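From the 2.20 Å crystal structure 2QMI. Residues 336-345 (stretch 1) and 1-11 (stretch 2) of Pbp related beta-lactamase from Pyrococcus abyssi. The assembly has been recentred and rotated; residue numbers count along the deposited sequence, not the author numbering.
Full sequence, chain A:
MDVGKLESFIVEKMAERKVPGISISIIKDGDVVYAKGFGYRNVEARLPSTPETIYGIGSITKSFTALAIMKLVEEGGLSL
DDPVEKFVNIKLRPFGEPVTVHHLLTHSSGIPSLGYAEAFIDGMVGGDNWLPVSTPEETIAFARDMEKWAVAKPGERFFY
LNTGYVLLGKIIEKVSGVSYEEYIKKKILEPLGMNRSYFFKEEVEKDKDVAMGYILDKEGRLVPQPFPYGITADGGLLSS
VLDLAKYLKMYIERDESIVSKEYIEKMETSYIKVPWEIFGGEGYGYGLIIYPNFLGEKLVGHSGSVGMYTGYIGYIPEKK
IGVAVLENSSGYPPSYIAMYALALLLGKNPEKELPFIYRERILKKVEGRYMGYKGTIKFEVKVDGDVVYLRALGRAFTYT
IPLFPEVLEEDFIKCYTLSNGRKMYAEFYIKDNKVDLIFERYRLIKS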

# COMPACT_ATOMS: atom_id res chain seq x y z
N TYR A 336 -9.44 -12.73 -39.02
CA TYR A 336 -9.63 -14.13 -38.64
C TYR A 336 -11.08 -14.54 -38.85
O TYR A 336 -11.36 -15.62 -39.38
CB TYR A 336 -9.22 -14.33 -37.18
CG TYR A 336 -7.73 -14.23 -36.94
CD1 TYR A 336 -6.86 -13.86 -37.96
CD2 TYR A 336 -7.18 -14.52 -35.68
CE1 TYR A 336 -5.49 -13.77 -37.75
CE2 TYR A 336 -5.81 -14.43 -35.46
CZ TYR A 336 -4.98 -14.06 -36.49
OH TYR A 336 -3.62 -13.98 -36.29
N ILE A 337 -12.00 -13.67 -38.45
CA ILE A 337 -13.42 -13.94 -38.63
C ILE A 337 -13.74 -13.98 -40.13
O ILE A 337 -14.41 -14.89 -40.62
CB ILE A 337 -14.27 -12.85 -37.95
CG1 ILE A 337 -14.04 -12.89 -36.44
CG2 ILE A 337 -15.74 -13.04 -38.29
CD1 ILE A 337 -14.85 -11.90 -35.64
N ALA A 338 -13.23 -13.00 -40.87
CA ALA A 338 -13.45 -12.93 -42.31
C ALA A 338 -12.98 -14.21 -43.00
O ALA A 338 -13.71 -14.79 -43.81
CB ALA A 338 -12.73 -11.73 -42.89
N MET A 339 -11.77 -14.65 -42.67
CA MET A 339 -11.21 -15.85 -43.28
C MET A 339 -11.97 -17.13 -42.91
O MET A 339 -12.05 -18.06 -43.71
CB MET A 339 -9.73 -15.95 -42.93
CG MET A 339 -8.96 -14.70 -43.35
SD MET A 339 -7.21 -14.69 -42.94
CE MET A 339 -6.52 -13.72 -44.27
N TYR A 340 -12.55 -17.16 -41.71
CA TYR A 340 -13.32 -18.31 -41.26
C TYR A 340 -14.54 -18.46 -42.18
O TYR A 340 -14.90 -19.56 -42.60
CB TYR A 340 -13.80 -18.07 -39.81
CG TYR A 340 -14.33 -19.30 -39.10
CD1 TYR A 340 -13.50 -20.07 -38.28
CD2 TYR A 340 -15.67 -19.69 -39.23
CE1 TYR A 340 -13.99 -21.18 -37.59
CE2 TYR A 340 -16.17 -20.80 -38.54
CZ TYR A 340 -15.32 -21.54 -37.72
OH TYR A 340 -15.81 -22.60 -37.01
N ALA A 341 -15.18 -17.33 -42.49
CA ALA A 341 -16.35 -17.33 -43.36
C ALA A 341 -15.92 -17.71 -44.79
O ALA A 341 -16.54 -18.58 -45.42
CB ALA A 341 -17.02 -15.96 -43.35
N LEU A 342 -14.86 -17.08 -45.29
CA LEU A 342 -14.37 -17.39 -46.62
C LEU A 342 -14.09 -18.88 -46.78
O LEU A 342 -14.45 -19.48 -47.79
CB LEU A 342 -13.10 -16.59 -46.92
CG LEU A 342 -13.31 -15.08 -47.10
CD1 LEU A 342 -11.97 -14.36 -47.10
CD2 LEU A 342 -14.05 -14.83 -48.40
N ALA A 343 -13.46 -19.48 -45.77
CA ALA A 343 -13.16 -20.91 -45.80
C ALA A 343 -14.44 -21.74 -45.94
O ALA A 343 -14.49 -22.68 -46.74
CB ALA A 343 -12.43 -21.31 -44.53
N LEU A 344 -15.46 -21.39 -45.16
CA LEU A 344 -16.73 -22.11 -45.22
C LEU A 344 -17.31 -22.04 -46.62
O LEU A 344 -17.72 -23.05 -47.19
CB LEU A 344 -17.71 -21.51 -44.21
CG LEU A 344 -17.34 -21.71 -42.75
CD1 LEU A 344 -18.34 -20.97 -41.86
CD2 LEU A 344 -17.34 -23.20 -42.42
N LEU A 345 -17.34 -20.83 -47.17
CA LEU A 345 -17.85 -20.59 -48.52
C LEU A 345 -17.06 -21.37 -49.57
O LEU A 345 -17.61 -21.75 -50.61
CB LEU A 345 -17.80 -19.10 -48.85
CG LEU A 345 -18.80 -18.20 -48.12
CD1 LEU A 345 -18.39 -16.75 -48.26
CD2 LEU A 345 -20.18 -18.42 -48.69
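Stretch 2 1-11: MDVGKLESFIV

How does the N-terminus of the chain lie on the helix of residues 336-345? Met1 and Asp2 lead into a helix that runs from Val3 through Val11 and continues beyond it. This helix packs nearly antiparallel to the first: the N-to-C directions differ by 166°, and the axes come within 10.6 Å of each other. The register therefore runs backwards, with Met1 CA 5.9 Å from Leu345 CA, Leu6 CA 6.8 Å from Ala341 CA, and Ile10 CA 7.3 Å from Ile337 CA. No hydrogen bond joins the two stretches; side-chain packing holds them together, burying 591 Å² in all.

What does the start of stretch 2 touch? Met1, with chi1 and chi2 both t and chi3 p, lies along the end of stretch 1. Its CG is 3.9 Å from CB of Leu344, and its SD is 3.8 Å from CD2 of Leu345. Asp2 adds little across the interface, its backbone O standing 4.3 Å from CD1 of Leu344. Its role is local: it is the N-cap of the new helix, where its OD1 accepts a weak hydrogen bond from N of Lys5 at 3.4 Å. Val3 points away from stretch 1, and Gly4 makes no contact with it.

Which residues form the middle of the contact? Lys5 points toward stretch 1 and its side chain runs along Tyr340 and Leu344: CG is 3.8 Å from OH of Tyr340, NZ of Lys5 is 3.9 Å from the same OH, and CE is 3.9 Å from CD2 of Leu344. Leu6 leaves its backbone sideways, but its end comes nearer the partner helix. There CD1 lies 3.8 Å from CD2 of Tyr340 and CD2 lies 4.3 Å from CB of Ala341, while CB of Leu6 is 4.0 Å from CD1 of Leu344. Glu7 and Ser8 take no part.

How does the aromatic pair close the interface? Phe9 points toward stretch 1, as Tyr340 does toward stretch 2, and both adopt a t chi1. Their rings stack face to face, with planes only 2° apart and centroids, Tyr340 ring to Phe9 ring, separated by 3.8 Å; the closest atoms, CD1 of Phe9 and CE1 of Tyr340, are 3.7 Å apart. At its edge the Phe9 ring meets Ile337, CE2 lying 4.2 Å from the Ile337 CA. One residue on, CG1 of Ile10 reaches CG2 of Ile337 at 4.3 Å, and Val11 is already out of reach.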

# COMPACT_ATOMS: atom_id res chain seq x y z
N MET A 1 -23.88 -22.25 -47.09
CA MET A 1 -22.92 -22.04 -45.96
C MET A 1 -23.53 -22.52 -44.65
O MET A 1 -24.74 -22.48 -44.46
CB MET A 1 -22.57 -20.54 -45.84
CG MET A 1 -21.35 -20.24 -44.99
SD MET A 1 -20.97 -18.46 -44.93
CE MET A 1 -22.29 -17.89 -43.80
N ASP A 2 -22.67 -22.98 -43.74
CA ASP A 2 -23.10 -23.48 -42.43
C ASP A 2 -23.13 -22.33 -41.43
O ASP A 2 -22.23 -22.19 -40.59
CB ASP A 2 -22.12 -24.57 -41.98
CG ASP A 2 -22.52 -25.23 -40.67
OD1 ASP A 2 -23.60 -24.91 -40.14
OD2 ASP A 2 -21.74 -26.09 -40.18
N VAL A 3 -24.17 -21.50 -41.50
CA VAL A 3 -24.31 -20.35 -40.61
C VAL A 3 -24.26 -20.71 -39.12
O VAL A 3 -23.67 -19.98 -38.33
CB VAL A 3 -25.63 -19.58 -40.87
CG1 VAL A 3 -25.77 -19.29 -42.35
CG2 VAL A 3 -26.81 -20.36 -40.35
N GLY A 4 -24.88 -21.83 -38.74
CA GLY A 4 -24.85 -22.23 -37.34
C GLY A 4 -23.43 -22.32 -36.84
O GLY A 4 -23.10 -21.86 -35.74
N LYS A 5 -22.56 -22.90 -37.67
CA LYS A 5 -21.16 -23.05 -37.34
C LYS A 5 -20.49 -21.66 -37.25
O LYS A 5 -19.71 -21.39 -36.34
CB LYS A 5 -20.50 -23.92 -38.41
CG LYS A 5 -19.04 -24.29 -38.20
CD LYS A 5 -18.63 -25.32 -39.27
CE LYS A 5 -17.13 -25.58 -39.31
NZ LYS A 5 -16.61 -26.25 -38.10
N LEU A 6 -20.83 -20.78 -38.19
CA LEU A 6 -20.24 -19.44 -38.19
C LEU A 6 -20.69 -18.58 -37.00
O LEU A 6 -19.85 -17.99 -36.31
CB LEU A 6 -20.57 -18.71 -39.49
CG LEU A 6 -20.06 -17.27 -39.57
CD1 LEU A 6 -18.56 -17.25 -39.43
CD2 LEU A 6 -20.48 -16.64 -40.89
N GLU A 7 -21.99 -18.50 -36.77
CA GLU A 7 -22.51 -17.70 -35.67
C GLU A 7 -22.01 -18.23 -34.33
O GLU A 7 -21.63 -17.47 -33.44
CB GLU A 7 -24.04 -17.70 -35.70
CG GLU A 7 -24.61 -17.39 -37.08
CD GLU A 7 -26.07 -16.96 -37.05
OE1 GLU A 7 -26.87 -17.57 -36.29
OE2 GLU A 7 -26.43 -16.03 -37.79
N SER A 8 -22.01 -19.56 -34.20
CA SER A 8 -21.53 -20.21 -32.98
C SER A 8 -20.11 -19.73 -32.71
O SER A 8 -19.77 -19.28 -31.61
CB SER A 8 -21.55 -21.73 -33.17
OG SER A 8 -21.46 -22.41 -31.93
N PHE A 9 -19.27 -19.83 -33.73
CA PHE A 9 -17.88 -19.41 -33.64
C PHE A 9 -17.75 -17.96 -33.20
O PHE A 9 -17.00 -17.63 -32.27
CB PHE A 9 -17.20 -19.59 -35.01
CG PHE A 9 -15.87 -18.90 -35.13
CD1 PHE A 9 -14.75 -19.40 -34.48
CD2 PHE A 9 -15.74 -17.75 -35.90
CE1 PHE A 9 -13.51 -18.77 -34.60
CE2 PHE A 9 -14.52 -17.11 -36.03
CZ PHE A 9 -13.40 -17.63 -35.38
N ILE A 10 -18.50 -17.08 -33.87
CA ILE A 10 -18.47 -15.66 -33.58
C ILE A 10 -18.84 -15.30 -32.14
O ILE A 10 -18.13 -14.52 -31.50
CB ILE A 10 -19.40 -14.89 -34.55
CG1 ILE A 10 -18.81 -14.98 -35.97
CG2 ILE A 10 -19.56 -13.44 -34.12
CD1 ILE A 10 -19.73 -14.46 -37.06
N VAL A 11 -19.91 -15.88 -31.62
CA VAL A 11 -20.34 -15.59 -30.27
C VAL A 11 -19.37 -16.11 -29.20
O VAL A 11 -19.26 -15.53 -28.12
CB VAL A 11 -21.75 -16.17 -30.01
CG1 VAL A 11 -22.14 -15.97 -28.55
CG2 VAL A 11 -22.76 -15.48 -30.92